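Local coordinates for protein computational Design of Enzyme (Synthetic construct, PDB 3TP4) that probably carries a computationally designed, activated serine in a catalytic triad on a barrel scaffold of the glycosyl hydrolase family 26 type, at residues 199-202 against 203-207; 254-257 against 258-262; 302-305 against 306-310. One frame throughout, in Å; residues are numbered along the deposited sequence.

Three short helical stretches in the outer layer of one barrel illustrate how side chains four residues apart pack along a helix. Contacts 2 and 3 are neighbours: their centres lie about 10 Å apart and their helices touch, L257 CD2 coming within 4.1 Å of A306 CB. Contact 1 sits across the chain's centre from both, its centre about 37 Å from that of contact 2 and about 38 Å from that of contact 3, where the barrel meets the C-terminal beta domain. None of the three includes the residues of the probable Ser-His-Glu triad, S70, H37 and E320, which lie on barrel strands 66-70, 32-37 and 318-321; all three belong to the surrounding helical layer.

Contact 1: 199-202 against 203-207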
loop_
_atom_site.group_PDB
_atom_site.type_symbol
_atom_site.label_atom_id
_atom_site.label_comp_id
_atom_site.label_asym_id
_atom_site.label_seq_id
_atom_site.Cartn_x
_atom_site.Cartn_y
_atom_site.Cartn_z
ATOM N N PHE A 199 -0.185 -8.442 10.122
ATOM C CA PHE A 199 1.128 -8.986 10.467
ATOM C C PHE A 199 2.243 -8.202 9.805
ATOM O O PHE A 199 3.260 -7.919 10.421
ATOM C CB PHE A 199 1.261 -10.448 10.050
ATOM C CG PHE A 199 2.643 -11.004 10.257
ATOM C CD1 PHE A 199 3.085 -11.337 11.531
ATOM C CD2 PHE A 199 3.504 -11.188 9.182
ATOM C CE1 PHE A 199 4.355 -11.845 11.731
ATOM C CE2 PHE A 199 4.777 -11.703 9.370
ATOM C CZ PHE A 199 5.208 -12.021 10.647
ATOM N N THR A 200 2.067 -7.875 8.531
ATOM C CA THR A 200 3.091 -7.128 7.814
ATOM C C THR A 200 3.408 -5.822 8.545
ATOM O O THR A 200 4.586 -5.451 8.724
ATOM C CB THR A 200 2.645 -6.823 6.371
ATOM O OG1 THR A 200 2.573 -8.044 5.621
ATOM C CG2 THR A 200 3.619 -5.869 5.684
ATOM N N VAL A 201 2.354 -5.122 8.957
ATOM C CA VAL A 201 2.523 -3.842 9.635
ATOM C C VAL A 201 3.188 -4.048 10.991
ATOM O O VAL A 201 4.105 -3.325 11.368
ATOM C CB VAL A 201 1.184 -3.127 9.852
ATOM C CG1 VAL A 201 1.372 -1.984 10.832
ATOM C CG2 VAL A 201 0.627 -2.593 8.527
ATOM N N GLU A 202 2.721 -5.053 11.718
ATOM C CA GLU A 202 3.226 -5.322 13.058
ATOM C C GLU A 202 4.679 -5.817 13.026
ATOM O O GLU A 202 5.516 -5.369 13.812
ATOM C CB GLU A 202 2.291 -6.314 13.769
ATOM C CG GLU A 202 0.965 -5.652 14.158
ATOM C CD GLU A 202 -0.190 -6.620 14.326
ATOM O OE1 GLU A 202 -0.018 -7.833 14.054
ATOM O OE2 GLU A 202 -1.278 -6.154 14.740
ATOM N N TYR A 203 4.989 -6.717 12.102
ATOM C CA TYR A 203 6.368 -7.187 11.970
ATOM C C TYR A 203 7.311 -6.017 11.666
ATOM O O TYR A 203 8.304 -5.819 12.362
ATOM C CB TYR A 203 6.505 -8.289 10.912
ATOM C CG TYR A 203 7.888 -8.919 10.907
ATOM C CD1 TYR A 203 8.244 -9.845 11.875
ATOM C CD2 TYR A 203 8.842 -8.567 9.955
ATOM C CE1 TYR A 203 9.504 -10.426 11.894
ATOM C CE2 TYR A 203 10.112 -9.143 9.957
ATOM C CZ TYR A 203 10.433 -10.075 10.944
ATOM O OH TYR A 203 11.675 -10.670 10.991
ATOM N N LEU A 204 6.984 -5.221 10.653
ATOM C CA LEU A 204 7.835 -4.085 10.295
ATOM C C LEU A 204 7.932 -3.048 11.417
ATOM O O LEU A 204 9.026 -2.621 11.782
ATOM C CB LEU A 204 7.348 -3.417 9.002
ATOM C CG LEU A 204 7.549 -4.216 7.703
ATOM C CD1 LEU A 204 6.777 -3.593 6.568
ATOM C CD2 LEU A 204 9.039 -4.367 7.315
ATOM N N ARG A 205 6.788 -2.632 11.952
ATOM C CA ARG A 205 6.766 -1.555 12.941
ATOM C C ARG A 205 7.214 -2.036 14.321
ATOM O O ARG A 205 8.127 -1.475 14.924
ATOM C CB ARG A 205 5.367 -0.939 13.044
ATOM C CG ARG A 205 5.202 0.111 14.156
ATOM C CD ARG A 205 3.720 0.451 14.406
ATOM N NE ARG A 205 2.976 -0.721 14.894
ATOM C CZ ARG A 205 1.656 -0.892 14.787
ATOM N NH1 ARG A 205 0.887 0.033 14.221
ATOM N NH2 ARG A 205 1.094 -2.003 15.253
ATOM N N ASP A 206 6.571 -3.083 14.819
ATOM C CA ASP A 206 6.763 -3.471 16.214
ATOM C C ASP A 206 7.952 -4.393 16.381
ATOM O O ASP A 206 8.652 -4.339 17.389
ATOM C CB ASP A 206 5.515 -4.162 16.758
ATOM C CG ASP A 206 4.279 -3.291 16.675
ATOM O OD1 ASP A 206 4.386 -2.072 16.899
ATOM O OD2 ASP A 206 3.193 -3.827 16.389
ATOM N N VAL A 207 8.154 -5.274 15.414
ATOM C CA VAL A 207 9.247 -6.227 15.503
ATOM C C VAL A 207 10.565 -5.644 14.974
ATOM O O VAL A 207 11.599 -5.796 15.608
ATOM C CB VAL A 207 8.920 -7.564 14.801
ATOM C CG1 VAL A 207 10.154 -8.460 14.777
ATOM C CG2 VAL A 207 7.743 -8.284 15.510
#
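F199 and Y203, one turn apart, lie side by side and point the same way. The CB of Y203 rests over one face of the F199 ring, 4.2 Å from its centroid, in a CH-pi contact, while F199 CZ approaches Y203 CD1 at 3.9 Å. The two ring planes are only 30° apart but slid past each other, so they scarcely overlap. On another side of the helix, V201 CG1 lies over one face of the R205 guanidinium, 4.0 Å from NH1. R205 is bent at its third torsion (chi3 64°), which turns the guanidinium back along the helix and toward D206. It grips that carboxylate side-on: NE reaches OD1 at 2.8 Å from above the carboxylate plane, and NH2 meets OD2 at 3.0 Å on the syn side. A methionine in place of R205 would probably leave the D206 carboxylate without this two-pronged charged mate and V9 O without the donor that NH1 provides. Beside this pair, E202 CG runs 3.6 Å from D206 OD2. The backbone widens here into a pi-type turn, E202 O accepting both D206 N at 2.7 Å and V207 N at 3.1 Å. In the second shell, D206 OD2 also pairs with R396 and E202 OE2 bonds to H376, both on strands of the C-terminal beta sheet, whereas Y203 OH bonds to D149. Helix 190-207 thus lies between that sheet and the strands of the barrel, beside helix 141-157: F199, T200 and Y203 lean on that helix, and L204 packs against strands 168-174 and 213-217.

Contact 2: 254-257 against 258-262; sequences DAFL and AGLVA
F256 and L260 both set CG anti to the backbone N (chi1 159° and 179°), and these matching torsions send the ring and the isobutyl group off the helix in the same direction. The pair is an i, i+4 step on helix 254-274, the helical arm of a beta-alpha-beta unit of the barrel that runs from strand 242-249 to strand 277-278. L260 CB lies over one face of the F256 ring, and L260 CD2 reaches its CZ at 4.0 Å. Beneath them the backbone bond from L260 N to F256 O measures 2.9 Å. Both side chains face the barrel strand 242-249, touching T247, with L260 also reaching L245. L257 and V261 turn to a different neighbour: they meet helix 299-308, L257 on V303 and A306, V261 on A306. On the more exposed flank A258 CB stands 3.5 Å from D254 O. Just ahead of the first turn, S253 OG hydrogen-bonds to F256 N. On the flank facing helix 299-308, L257 O accepts V261 N at 3.0 Å, and V261 CG2 comes to 3.4 Å from the same oxygen.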
loop_
_atom_site.group_PDB
_atom_site.type_symbol
_atom_site.label_atom_id
_atom_site.label_comp_id
_atom_site.label_asym_id
_atom_site.label_seq_id
_atom_site.Cartn_x
_atom_site.Cartn_y
_atom_site.Cartn_z
ATOM N N ASP A 254 -17.652 8.793 -21.436
ATOM C CA ASP A 254 -18.381 9.519 -20.400
ATOM C C ASP A 254 -18.753 8.579 -19.264
ATOM O O ASP A 254 -18.716 8.958 -18.091
ATOM C CB ASP A 254 -19.646 10.174 -20.960
ATOM C CG ASP A 254 -19.344 11.381 -21.830
ATOM O OD1 ASP A 254 -18.168 11.805 -21.889
ATOM O OD2 ASP A 254 -20.291 11.916 -22.443
ATOM N N ALA A 255 -19.122 7.352 -19.623
ATOM C CA ALA A 255 -19.507 6.347 -18.639
ATOM C C ALA A 255 -18.334 5.985 -17.731
ATOM O O ALA A 255 -18.480 5.893 -16.509
ATOM C CB ALA A 255 -20.047 5.096 -19.336
ATOM N N PHE A 256 -17.167 5.769 -18.323
ATOM C CA PHE A 256 -16.003 5.479 -17.503
ATOM C C PHE A 256 -15.714 6.637 -16.544
ATOM O O PHE A 256 -15.470 6.434 -15.354
ATOM C CB PHE A 256 -14.774 5.203 -18.352
ATOM C CG PHE A 256 -13.495 5.406 -17.604
ATOM C CD1 PHE A 256 -13.144 4.548 -16.575
ATOM C CD2 PHE A 256 -12.679 6.487 -17.882
ATOM C CE1 PHE A 256 -11.985 4.749 -15.858
ATOM C CE2 PHE A 256 -11.515 6.688 -17.170
ATOM C CZ PHE A 256 -11.169 5.825 -16.159
ATOM N N LEU A 257 -15.737 7.852 -17.070
ATOM C CA LEU A 257 -15.446 9.023 -16.259
ATOM C C LEU A 257 -16.412 9.145 -15.093
ATOM O O LEU A 257 -15.997 9.434 -13.969
ATOM C CB LEU A 257 -15.458 10.292 -17.119
ATOM C CG LEU A 257 -14.274 10.380 -18.081
ATOM C CD1 LEU A 257 -14.419 11.572 -19.035
ATOM C CD2 LEU A 257 -12.979 10.452 -17.298
ATOM N N ALA A 258 -17.700 8.920 -15.356
ATOM C CA ALA A 258 -18.699 8.967 -14.294
ATOM C C ALA A 258 -18.399 7.942 -13.210
ATOM O O ALA A 258 -18.511 8.245 -12.020
ATOM C CB ALA A 258 -20.122 8.758 -14.855
ATOM N N GLY A 259 -18.031 6.730 -13.617
ATOM C CA GLY A 259 -17.691 5.684 -12.664
ATOM C C GLY A 259 -16.449 6.024 -11.849
ATOM O O GLY A 259 -16.374 5.757 -10.649
ATOM N N LEU A 260 -15.461 6.618 -12.506
ATOM C CA LEU A 260 -14.236 7.001 -11.821
ATOM C C LEU A 260 -14.533 8.046 -10.742
ATOM O O LEU A 260 -14.071 7.939 -9.599
ATOM C CB LEU A 260 -13.235 7.562 -12.832
ATOM C CG LEU A 260 -11.929 8.010 -12.193
ATOM C CD1 LEU A 260 -11.286 6.841 -11.443
ATOM C CD2 LEU A 260 -10.993 8.564 -13.250
ATOM N N VAL A 261 -15.314 9.057 -11.115
ATOM C CA VAL A 261 -15.665 10.129 -10.186
ATOM C C VAL A 261 -16.414 9.611 -8.964
ATOM O O VAL A 261 -16.131 10.029 -7.843
ATOM C CB VAL A 261 -16.455 11.246 -10.895
ATOM C CG1 VAL A 261 -17.113 12.167 -9.881
ATOM C CG2 VAL A 261 -15.531 12.017 -11.831
ATOM N N ALA A 262 -17.352 8.685 -9.167
ATOM C CA ALA A 262 -18.066 8.084 -8.030
ATOM C C ALA A 262 -17.110 7.397 -7.041
ATOM O O ALA A 262 -17.230 7.568 -5.825
ATOM C CB ALA A 262 -19.128 7.100 -8.520
#

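Contact 3: 302-305 against 306-310; sequences KVLA and AIKAD
L304 and K308 form the closest side-chain pair of this turn, the lysine's aliphatic part passing over the leucine at a slant. K308 CD comes to 3.6 Å from L304 CG, and both methyl groups of the leucine also face that carbon. Two torsions explain it: L304 holds CG anti to its backbone N (chi1 -177°), and the K308 chain bends at chi3 (62°) after pressing its CG to 3.2 Å from L304 O. The same oxygen takes the backbone bond of K308 N at 2.9 Å. The lysine hydrocarbon therefore serves as apolar cover, while NZ travels on to a salt bridge with D349. On the buried flank V303 and I307 lie side by side, V303 CG1 meeting I307 CD1 at 4.0 Å and I307 CG1 lying 3.3 Å from V303 O.

The pattern is the i, i+4 spacing of side chains on an amphipathic helix, here helix 299-308 in the outer layer of the barrel, leading toward strand 318-321. Its apolar side faces helix 254-274 and a nearby loop: I307 touches L264 and F280.

The solvent side is much sparser. A305 and A309 are exposed and present only methyl groups; A309 CB lies 3.2 Å from A305 O, and the bond from A309 N to that oxygen is bent, its N-H...O angle 146°. K302, at the other end, sends NZ away to G252 O, so its charged tip takes no part in the packing. Near the C-terminal end of the helix, D310 N bonds to I307 O at 3.0 Å. The D310 carboxylate closes an Asx turn, OD1 accepting the backbone N of V312 as well as that of A313, and the same oxygen forms a salt bridge with R265 of helix 254-274.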
loop_
_atom_site.group_PDB
_atom_site.type_symbol
_atom_site.label_atom_id
_atom_site.label_comp_id
_atom_site.label_asym_id
_atom_site.label_seq_id
_atom_site.Cartn_x
_atom_site.Cartn_y
_atom_site.Cartn_z
ATOM N N LYS A 302 -9.024 14.938 -20.107
ATOM C CA LYS A 302 -10.406 14.560 -19.813
ATOM C C LYS A 302 -10.545 13.956 -18.410
ATOM O O LYS A 302 -11.483 14.286 -17.663
ATOM C CB LYS A 302 -10.935 13.586 -20.867
ATOM C CG LYS A 302 -11.197 14.232 -22.207
ATOM C CD LYS A 302 -11.538 13.192 -23.264
ATOM C CE LYS A 302 -12.752 12.373 -22.857
ATOM N NZ LYS A 302 -13.293 11.588 -24.004
ATOM N N VAL A 303 -9.616 13.073 -18.052
ATOM C CA VAL A 303 -9.609 12.495 -16.707
ATOM C C VAL A 303 -9.444 13.587 -15.653
ATOM O O VAL A 303 -10.235 13.685 -14.723
ATOM C CB VAL A 303 -8.497 11.433 -16.548
ATOM C CG1 VAL A 303 -8.208 11.188 -15.066
ATOM C CG2 VAL A 303 -8.917 10.135 -17.229
ATOM N N LEU A 304 -8.428 14.427 -15.832
ATOM C CA LEU A 304 -8.180 15.527 -14.909
ATOM C C LEU A 304 -9.373 16.484 -14.793
ATOM O O LEU A 304 -9.706 16.919 -13.699
ATOM C CB LEU A 304 -6.922 16.305 -15.321
ATOM C CG LEU A 304 -6.527 17.443 -14.380
ATOM C CD1 LEU A 304 -6.143 16.829 -13.059
ATOM C CD2 LEU A 304 -5.362 18.330 -14.939
ATOM N N ALA A 305 -9.999 16.836 -15.912
ATOM C CA ALA A 305 -11.136 17.769 -15.857
ATOM C C ALA A 305 -12.347 17.183 -15.106
ATOM O O ALA A 305 -13.091 17.901 -14.426
ATOM C CB ALA A 305 -11.533 18.217 -17.264
ATOM N N ALA A 306 -12.547 15.876 -15.227
ATOM C CA ALA A 306 -13.626 15.200 -14.496
ATOM C C ALA A 306 -13.365 15.246 -12.996
ATOM O O ALA A 306 -14.276 15.482 -12.191
ATOM C CB ALA A 306 -13.754 13.761 -14.958
ATOM N N ILE A 307 -12.115 15.008 -12.619
ATOM C CA ILE A 307 -11.725 15.045 -11.214
ATOM C C ILE A 307 -11.913 16.469 -10.685
ATOM O O ILE A 307 -12.575 16.683 -9.662
ATOM C CB ILE A 307 -10.244 14.625 -11.044
ATOM C CG1 ILE A 307 -10.058 13.155 -11.432
ATOM C CG2 ILE A 307 -9.763 14.868 -9.625
ATOM C CD1 ILE A 307 -8.616 12.660 -11.329
ATOM N N LYS A 308 -11.343 17.442 -11.397
ATOM C CA LYS A 308 -11.372 18.831 -10.947
ATOM C C LYS A 308 -12.798 19.338 -10.777
ATOM O O LYS A 308 -13.090 20.082 -9.846
ATOM C CB LYS A 308 -10.609 19.730 -11.923
ATOM C CG LYS A 308 -9.116 19.494 -11.922
ATOM C CD LYS A 308 -8.432 20.242 -13.043
ATOM C CE LYS A 308 -8.607 21.735 -12.892
ATOM N NZ LYS A 308 -7.746 22.492 -13.862
ATOM N N ALA A 309 -13.684 18.915 -11.671
ATOM C CA ALA A 309 -15.068 19.378 -11.666
ATOM C C ALA A 309 -15.864 18.925 -10.444
ATOM O O ALA A 309 -16.969 19.405 -10.225
ATOM C CB ALA A 309 -15.776 18.946 -12.941
ATOM N N ASP A 310 -15.314 18.006 -9.653
ATOM C CA ASP A 310 -16.030 17.493 -8.488
ATOM C C ASP A 310 -15.308 17.844 -7.193
ATOM O O ASP A 310 -14.183 17.393 -6.965
ATOM C CB ASP A 310 -16.175 15.972 -8.592
ATOM C CG ASP A 310 -17.182 15.413 -7.608
ATOM O OD1 ASP A 310 -16.893 15.392 -6.394
ATOM O OD2 ASP A 310 -18.270 14.996 -8.058
#